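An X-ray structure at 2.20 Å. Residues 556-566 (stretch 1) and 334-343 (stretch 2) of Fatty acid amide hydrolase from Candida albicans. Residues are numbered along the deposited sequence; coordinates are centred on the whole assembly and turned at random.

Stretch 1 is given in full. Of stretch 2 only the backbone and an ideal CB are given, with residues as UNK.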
ATOM      1  N   LEU A 556      10.969 -12.610  12.910  1.00 32.30           N
ATOM      2  CA  LEU A 556      10.614 -13.761  13.737  1.00 28.94           C
ATOM      3  C   LEU A 556      11.775 -14.738  13.858  1.00 33.64           C
ATOM      4  O   LEU A 556      11.981 -15.334  14.922  1.00 31.70           O
ATOM      5  CB  LEU A 556       9.384 -14.466  13.163  1.00 26.35           C
ATOM      6  CG  LEU A 556       8.091 -13.650  13.286  1.00 32.91           C
ATOM      7  CD1 LEU A 556       6.823 -14.468  12.988  1.00 25.20           C
ATOM      8  CD2 LEU A 556       8.013 -13.018  14.658  1.00 23.93           C
ATOM      9  N   ALA A 557      12.531 -14.930  12.773  1.00 33.39           N
ATOM     10  CA  ALA A 557      13.657 -15.859  12.815  1.00 34.47           C
ATOM     11  C   ALA A 557      14.695 -15.395  13.826  1.00 33.52           C
ATOM     12  O   ALA A 557      15.187 -16.188  14.638  1.00 36.00           O
ATOM     13  CB  ALA A 557      14.280 -15.998  11.422  1.00 32.56           C
ATOM     14  N   ALA A 558      15.036 -14.104  13.794  1.00 32.86           N
ATOM     15  CA  ALA A 558      15.976 -13.561  14.765  1.00 30.04           C
ATOM     16  C   ALA A 558      15.358 -13.500  16.153  1.00 36.04           C
ATOM     17  O   ALA A 558      16.044 -13.730  17.156  1.00 36.18           O
ATOM     18  CB  ALA A 558      16.439 -12.179  14.335  1.00 32.33           C
ATOM     19  N   GLY A 559      14.066 -13.181  16.237  1.00 32.80           N
ATOM     20  CA  GLY A 559      13.396 -13.262  17.521  1.00 30.50           C
ATOM     21  C   GLY A 559      13.546 -14.633  18.145  1.00 33.99           C
ATOM     22  O   GLY A 559      13.745 -14.760  19.355  1.00 34.69           O
ATOM     23  N   LYS A 560      13.489 -15.677  17.319  1.00 31.26           N
ATOM     24  CA  LYS A 560      13.626 -17.038  17.823  1.00 35.28           C
ATOM     25  C   LYS A 560      15.031 -17.287  18.369  1.00 36.22           C
ATOM     26  O   LYS A 560      15.191 -17.888  19.438  1.00 38.22           O
ATOM     27  CB  LYS A 560      13.283 -18.021  16.709  1.00 35.96           C
ATOM     28  CG  LYS A 560      13.078 -19.452  17.160  1.00 43.28           C
ATOM     29  CD  LYS A 560      13.115 -20.379  15.948  1.00 48.55           C
ATOM     30  CE  LYS A 560      12.305 -19.814  14.764  1.00 50.04           C
ATOM     31  NZ  LYS A 560      10.828 -20.076  14.849  1.00 48.67           N
ATOM     32  N   ALA A 561      16.060 -16.810  17.664  1.00 37.44           N
ATOM     33  CA  ALA A 561      17.425 -16.904  18.175  1.00 36.40           C
ATOM     34  C   ALA A 561      17.582 -16.172  19.502  1.00 39.51           C
ATOM     35  O   ALA A 561      18.236 -16.682  20.423  1.00 37.96           O
ATOM     36  CB  ALA A 561      18.403 -16.339  17.144  1.00 37.82           C
ATOM     37  N   ILE A 562      16.993 -14.973  19.619  1.00 36.54           N
ATOM     38  CA  ILE A 562      17.214 -14.129  20.793  1.00 35.17           C
ATOM     39  C   ILE A 562      16.529 -14.720  22.017  1.00 33.93           C
ATOM     40  O   ILE A 562      17.089 -14.723  23.119  1.00 33.24           O
ATOM     41  CB  ILE A 562      16.739 -12.688  20.519  1.00 35.53           C
ATOM     42  CG1 ILE A 562      17.653 -12.001  19.503  1.00 34.68           C
ATOM     43  CG2 ILE A 562      16.688 -11.887  21.807  1.00 35.19           C
ATOM     44  CD1 ILE A 562      17.340 -10.532  19.285  1.00 38.11           C
ATOM     45  N   VAL A 563      15.302 -15.214  21.850  1.00 35.66           N
ATOM     46  CA  VAL A 563      14.577 -15.821  22.960  1.00 36.55           C
ATOM     47  C   VAL A 563      15.287 -17.085  23.430  1.00 41.41           C
ATOM     48  O   VAL A 563      15.262 -17.424  24.625  1.00 41.96           O
ATOM     49  CB  VAL A 563      13.123 -16.100  22.533  1.00 38.16           C
ATOM     50  CG1 VAL A 563      12.463 -17.118  23.441  1.00 40.46           C
ATOM     51  CG2 VAL A 563      12.310 -14.797  22.490  1.00 42.93           C
ATOM     52  N   ASP A 564      15.944 -17.796  22.509  1.00 39.14           N
ATOM     53  CA  ASP A 564      16.711 -18.971  22.907  1.00 43.48           C
ATOM     54  C   ASP A 564      18.006 -18.566  23.600  1.00 37.51           C
ATOM     55  O   ASP A 564      18.365 -19.141  24.631  1.00 43.75           O
ATOM     56  CB  ASP A 564      16.978 -19.859  21.693  1.00 42.44           C
ATOM     57  CG  ASP A 564      15.733 -20.624  21.248  1.00 53.52           C
ATOM     58  OD1 ASP A 564      14.675 -20.480  21.911  1.00 53.55           O
ATOM     59  OD2 ASP A 564      15.800 -21.354  20.231  1.00 60.53           O
ATOM     60  N   LEU A 565      18.698 -17.553  23.075  1.00 36.73           N
ATOM     61  CA  LEU A 565      19.856 -17.007  23.773  1.00 35.09           C
ATOM     62  C   LEU A 565      19.513 -16.609  25.207  1.00 40.66           C
ATOM     63  O   LEU A 565      20.320 -16.808  26.125  1.00 40.34           O
ATOM     64  CB  LEU A 565      20.402 -15.805  23.017  1.00 35.09           C
ATOM     65  CG  LEU A 565      21.438 -15.011  23.818  1.00 42.95           C
ATOM     66  CD1 LEU A 565      22.813 -15.712  23.798  1.00 41.75           C
ATOM     67  CD2 LEU A 565      21.523 -13.563  23.357  1.00 37.51           C
ATOM     68  N   LEU A 566      18.316 -16.055  25.424  1.00 34.36           N
ATOM     69  CA  LEU A 566      17.931 -15.549  26.736  1.00 34.18           C
ATOM     70  C   LEU A 566      17.307 -16.603  27.637  1.00 35.89           C
ATOM     71  O   LEU A 566      17.003 -16.301  28.793  1.00 39.98           O
ATOM     72  CB  LEU A 566      16.948 -14.381  26.589  1.00 33.29           C
ATOM     73  CG  LEU A 566      17.509 -13.078  26.017  1.00 33.25           C
ATOM     74  CD1 LEU A 566      16.392 -12.085  25.683  1.00 32.60           C
ATOM     75  CD2 LEU A 566      18.495 -12.468  26.985  1.00 32.20           C
ATOM     76  N   UNK A 334      12.834 -19.005   5.986  1.00 37.77           N
ATOM     77  CA  UNK A 334      14.045 -18.322   6.419  1.00 39.50           C
ATOM     78  C   UNK A 334      14.656 -19.115   7.567  1.00 41.83           C
ATOM     79  O   UNK A 334      13.937 -19.571   8.463  1.00 43.31           O
ATOM     80  CB  UNK A 334      13.752 -16.880   6.838  1.00 39.50           C
ATOM     81  N   UNK A 335      15.975 -19.294   7.541  1.00 42.54           N
ATOM     82  CA  UNK A 335      16.629 -20.060   8.599  1.00 44.55           C
ATOM     83  C   UNK A 335      16.880 -19.180   9.814  1.00 44.90           C
ATOM     84  O   UNK A 335      17.025 -17.961   9.704  1.00 44.07           O
ATOM     85  CB  UNK A 335      17.944 -20.660   8.098  1.00 44.55           C
ATOM     86  N   UNK A 336      16.936 -19.809  10.976  1.00 42.67           N
ATOM     87  CA  UNK A 336      17.247 -19.071  12.188  1.00 42.60           C
ATOM     88  C   UNK A 336      18.711 -18.655  12.175  1.00 41.41           C
ATOM     89  O   UNK A 336      19.588 -19.513  12.026  1.00 43.87           O
ATOM     90  CB  UNK A 336      16.933 -19.908  13.430  1.00 42.60           C
ATOM     91  N   UNK A 337      19.021 -17.370  12.306  1.00 43.46           N
ATOM     92  CA  UNK A 337      20.410 -16.929  12.197  1.00 36.17           C
ATOM     93  C   UNK A 337      21.168 -17.153  13.497  1.00 42.21           C
ATOM     94  O   UNK A 337      20.586 -17.364  14.563  1.00 39.20           O
ATOM     95  CB  UNK A 337      20.470 -15.451  11.807  1.00 36.17           C
ATOM     96  N   UNK A 338      22.494 -17.110  13.383  1.00 44.07           N
ATOM     97  CA  UNK A 338      23.360 -17.121  14.552  1.00 43.65           C
ATOM     98  C   UNK A 338      23.477 -15.704  15.092  1.00 42.45           C
ATOM     99  O   UNK A 338      23.579 -14.747  14.322  1.00 43.29           O
ATOM    100  CB  UNK A 338      24.738 -17.693  14.213  1.00 43.65           C
ATOM    101  N   UNK A 339      23.449 -15.574  16.422  1.00 37.92           N
ATOM    102  CA  UNK A 339      23.531 -14.254  17.045  1.00 37.60           C
ATOM    103  C   UNK A 339      24.745 -13.494  16.533  1.00 40.59           C
ATOM    104  O   UNK A 339      24.689 -12.276  16.319  1.00 43.41           O
ATOM    105  CB  UNK A 339      23.591 -14.380  18.569  1.00 37.60           C
ATOM    106  N   UNK A 340      25.855 -14.202  16.312  1.00 41.70           N
ATOM    107  CA  UNK A 340      27.071 -13.569  15.822  1.00 39.37           C
ATOM    108  C   UNK A 340      26.978 -13.036  14.409  1.00 40.93           C
ATOM    109  O   UNK A 340      27.889 -12.324  13.973  1.00 45.02           O
ATOM    110  CB  UNK A 340      28.229 -14.566  15.899  1.00 39.37           C
ATOM    111  N   UNK A 341      25.902 -13.350  13.691  1.00 45.40           N
ATOM    112  CA  UNK A 341      25.678 -12.816  12.355  1.00 42.96           C
ATOM    113  C   UNK A 341      24.857 -11.525  12.342  1.00 44.25           C
ATOM    114  O   UNK A 341      24.721 -10.919  11.273  1.00 39.11           O
ATOM    115  CB  UNK A 341      24.978 -13.872  11.497  1.00 42.96           C
ATOM    116  N   UNK A 342      24.331 -11.079  13.492  1.00 41.06           N
ATOM    117  CA  UNK A 342      23.364  -9.986  13.552  1.00 39.78           C
ATOM    118  C   UNK A 342      24.029  -8.655  13.881  1.00 40.81           C
ATOM    119  O   UNK A 342      24.944  -8.590  14.707  1.00 41.49           O
ATOM    120  CB  UNK A 342      22.284 -10.296  14.590  1.00 39.78           C
ATOM    121  N   UNK A 343      23.544  -7.588  13.246  1.00 38.76           N
ATOM    122  CA  UNK A 343      23.862  -6.217  13.636  1.00 38.61           C
ATOM    123  C   UNK A 343      22.594  -5.585  14.206  1.00 39.00           C
ATOM    124  O   UNK A 343      21.558  -5.551  13.534  1.00 39.69           O
ATOM    125  CB  UNK A 343      24.401  -5.410  12.453  1.00 38.61           C
TER

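Stretch 1 is helical from its first residue, with i to i+4 bonds such as Ala 561 N to Ala 557 O (3.2 Å), so its backbone polar groups are largely spent. The face it offers carries Ala 557, Ala 561 and Leu 565, one helical turn apart: two methyls and a larger aliphatic group. Apolar partners are expected, and no hydrogen bond crosses the contact.

Position 334 has an extended backbone (-130/136), and its CA-to-CB bond points toward the helix, the ideal CB lying 4.7 Å from Ala 557 CB. A small or branched aliphatic chain suits it. The residue is Val 334, whose CG1 reaches Ala 557 CB at 3.7 Å.

Position 335 directs its CB away, with nothing of stretch 1 within 5.5 Å, so side-chain choice is loose. Ser 335 touches the helix through its backbone, its O standing 3.8 Å from Ala 557 CB.

Position 336 comes nearest in backbone terms, its CA 4.9 Å from that of Ala 557. Its CB points sideways, 4.3 Å from Ala 557 O and 4.6 Å from Lys 560 CD. A short chain fits; Val, Thr or Ser would each be plausible. Thr 336 (chi1 m) places CG2 3.9 Å from Ala 561 CB, while OG1 lies 3.5 Å from Lys 560 CD, a contact with the aliphatic part of that lysine.

At 337 the CB is sideways and has no neighbour in stretch 1 within 5.5 Å. Phi of -81° admits proline among many residues; a chain folded back toward its own nitrogen could still meet the helix. Pro 337 does this: CD is 4.0 Å from Ala 557 CB and CG is 4.2 Å from Ala 558 CB. Its carbonyl O packs 3.5 Å from Ala 561 CB.

Position 338 points away, which leaves room for a long polar chain; it is Lys 338, without contact here.

Position 339 points toward the helix from farther off, its ideal CB 5.3 Å from Leu 565 CD2. The gap calls for a longer aliphatic chain, Ile, Leu or Met. Ile 339 (m, m) sends CD1 to 3.9 Å from Ala 561 CB and 4.1 Å from Ile 562 CG1, with CG1 4.4 Å from Leu 565 CB.

Positions 340 and 341 lie out of reach, and an ideal CB at either has nothing of stretch 1 within 5.5 Å, so the helix sets no preference; they are Gly 340, where there is room for a CB, and Asp 341.

Position 342 points toward the helix across a wide gap, favouring a long apolar chain. Leu 342 (m, t) brings CD2 within 4.1 Å of Ala 558 CB.

Position 343 is also out of reach, so stretch 1 would admit many side chains; it is Thr 343.

Stretch 2 (334-343) VSTPKIGDLT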
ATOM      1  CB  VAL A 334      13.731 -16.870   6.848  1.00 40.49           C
ATOM      2  CG1 VAL A 334      14.796 -16.331   7.787  1.00 39.10           C
ATOM      3  CG2 VAL A 334      13.567 -15.973   5.621  1.00 35.36           C
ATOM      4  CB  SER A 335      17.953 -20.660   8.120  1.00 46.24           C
ATOM      5  OG  SER A 335      18.637 -19.766   7.250  1.00 57.55           O
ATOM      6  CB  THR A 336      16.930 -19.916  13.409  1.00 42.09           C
ATOM      7  OG1 THR A 336      15.540 -20.258  13.384  1.00 44.12           O
ATOM      8  CG2 THR A 336      17.238 -19.152  14.678  1.00 38.74           C
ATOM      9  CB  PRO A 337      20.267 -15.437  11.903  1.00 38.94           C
ATOM     10  CG  PRO A 337      19.048 -15.067  12.713  1.00 37.31           C
ATOM     11  CD  PRO A 337      18.107 -16.237  12.545  1.00 37.46           C
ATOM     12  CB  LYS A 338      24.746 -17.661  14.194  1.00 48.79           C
ATOM     13  CG  LYS A 338      24.737 -18.865  13.264  1.00 51.59           C
ATOM     14  CD  LYS A 338      26.136 -19.428  13.065  1.00 56.38           C
ATOM     15  CE  LYS A 338      26.255 -20.140  11.720  1.00 59.32           C
ATOM     16  NZ  LYS A 338      27.568 -20.835  11.579  1.00 68.52           N
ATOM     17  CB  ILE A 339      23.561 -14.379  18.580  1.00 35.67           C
ATOM     18  CG1 ILE A 339      22.287 -15.045  19.088  1.00 40.45           C
ATOM     19  CG2 ILE A 339      23.698 -13.001  19.201  1.00 41.45           C
ATOM     20  CD1 ILE A 339      21.043 -14.183  18.939  1.00 39.43           C
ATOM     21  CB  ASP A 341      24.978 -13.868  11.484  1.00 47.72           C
ATOM     22  CG  ASP A 341      25.883 -15.054  11.143  1.00 57.73           C
ATOM     23  OD1 ASP A 341      25.375 -16.201  11.088  1.00 58.02           O
ATOM     24  OD2 ASP A 341      27.102 -14.845  10.937  1.00 61.31           O
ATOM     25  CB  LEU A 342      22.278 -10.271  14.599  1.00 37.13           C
ATOM     26  CG  LEU A 342      21.460 -11.562  14.483  1.00 40.40           C
ATOM     27  CD1 LEU A 342      20.853 -11.949  15.813  1.00 37.71           C
ATOM     28  CD2 LEU A 342      20.372 -11.432  13.444  1.00 42.06           C
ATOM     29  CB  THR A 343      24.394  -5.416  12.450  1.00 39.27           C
ATOM     30  OG1 THR A 343      25.563  -6.063  11.929  1.00 43.30           O
ATOM     31  CG2 THR A 343      24.752  -3.990  12.869  1.00 38.13           C
TER
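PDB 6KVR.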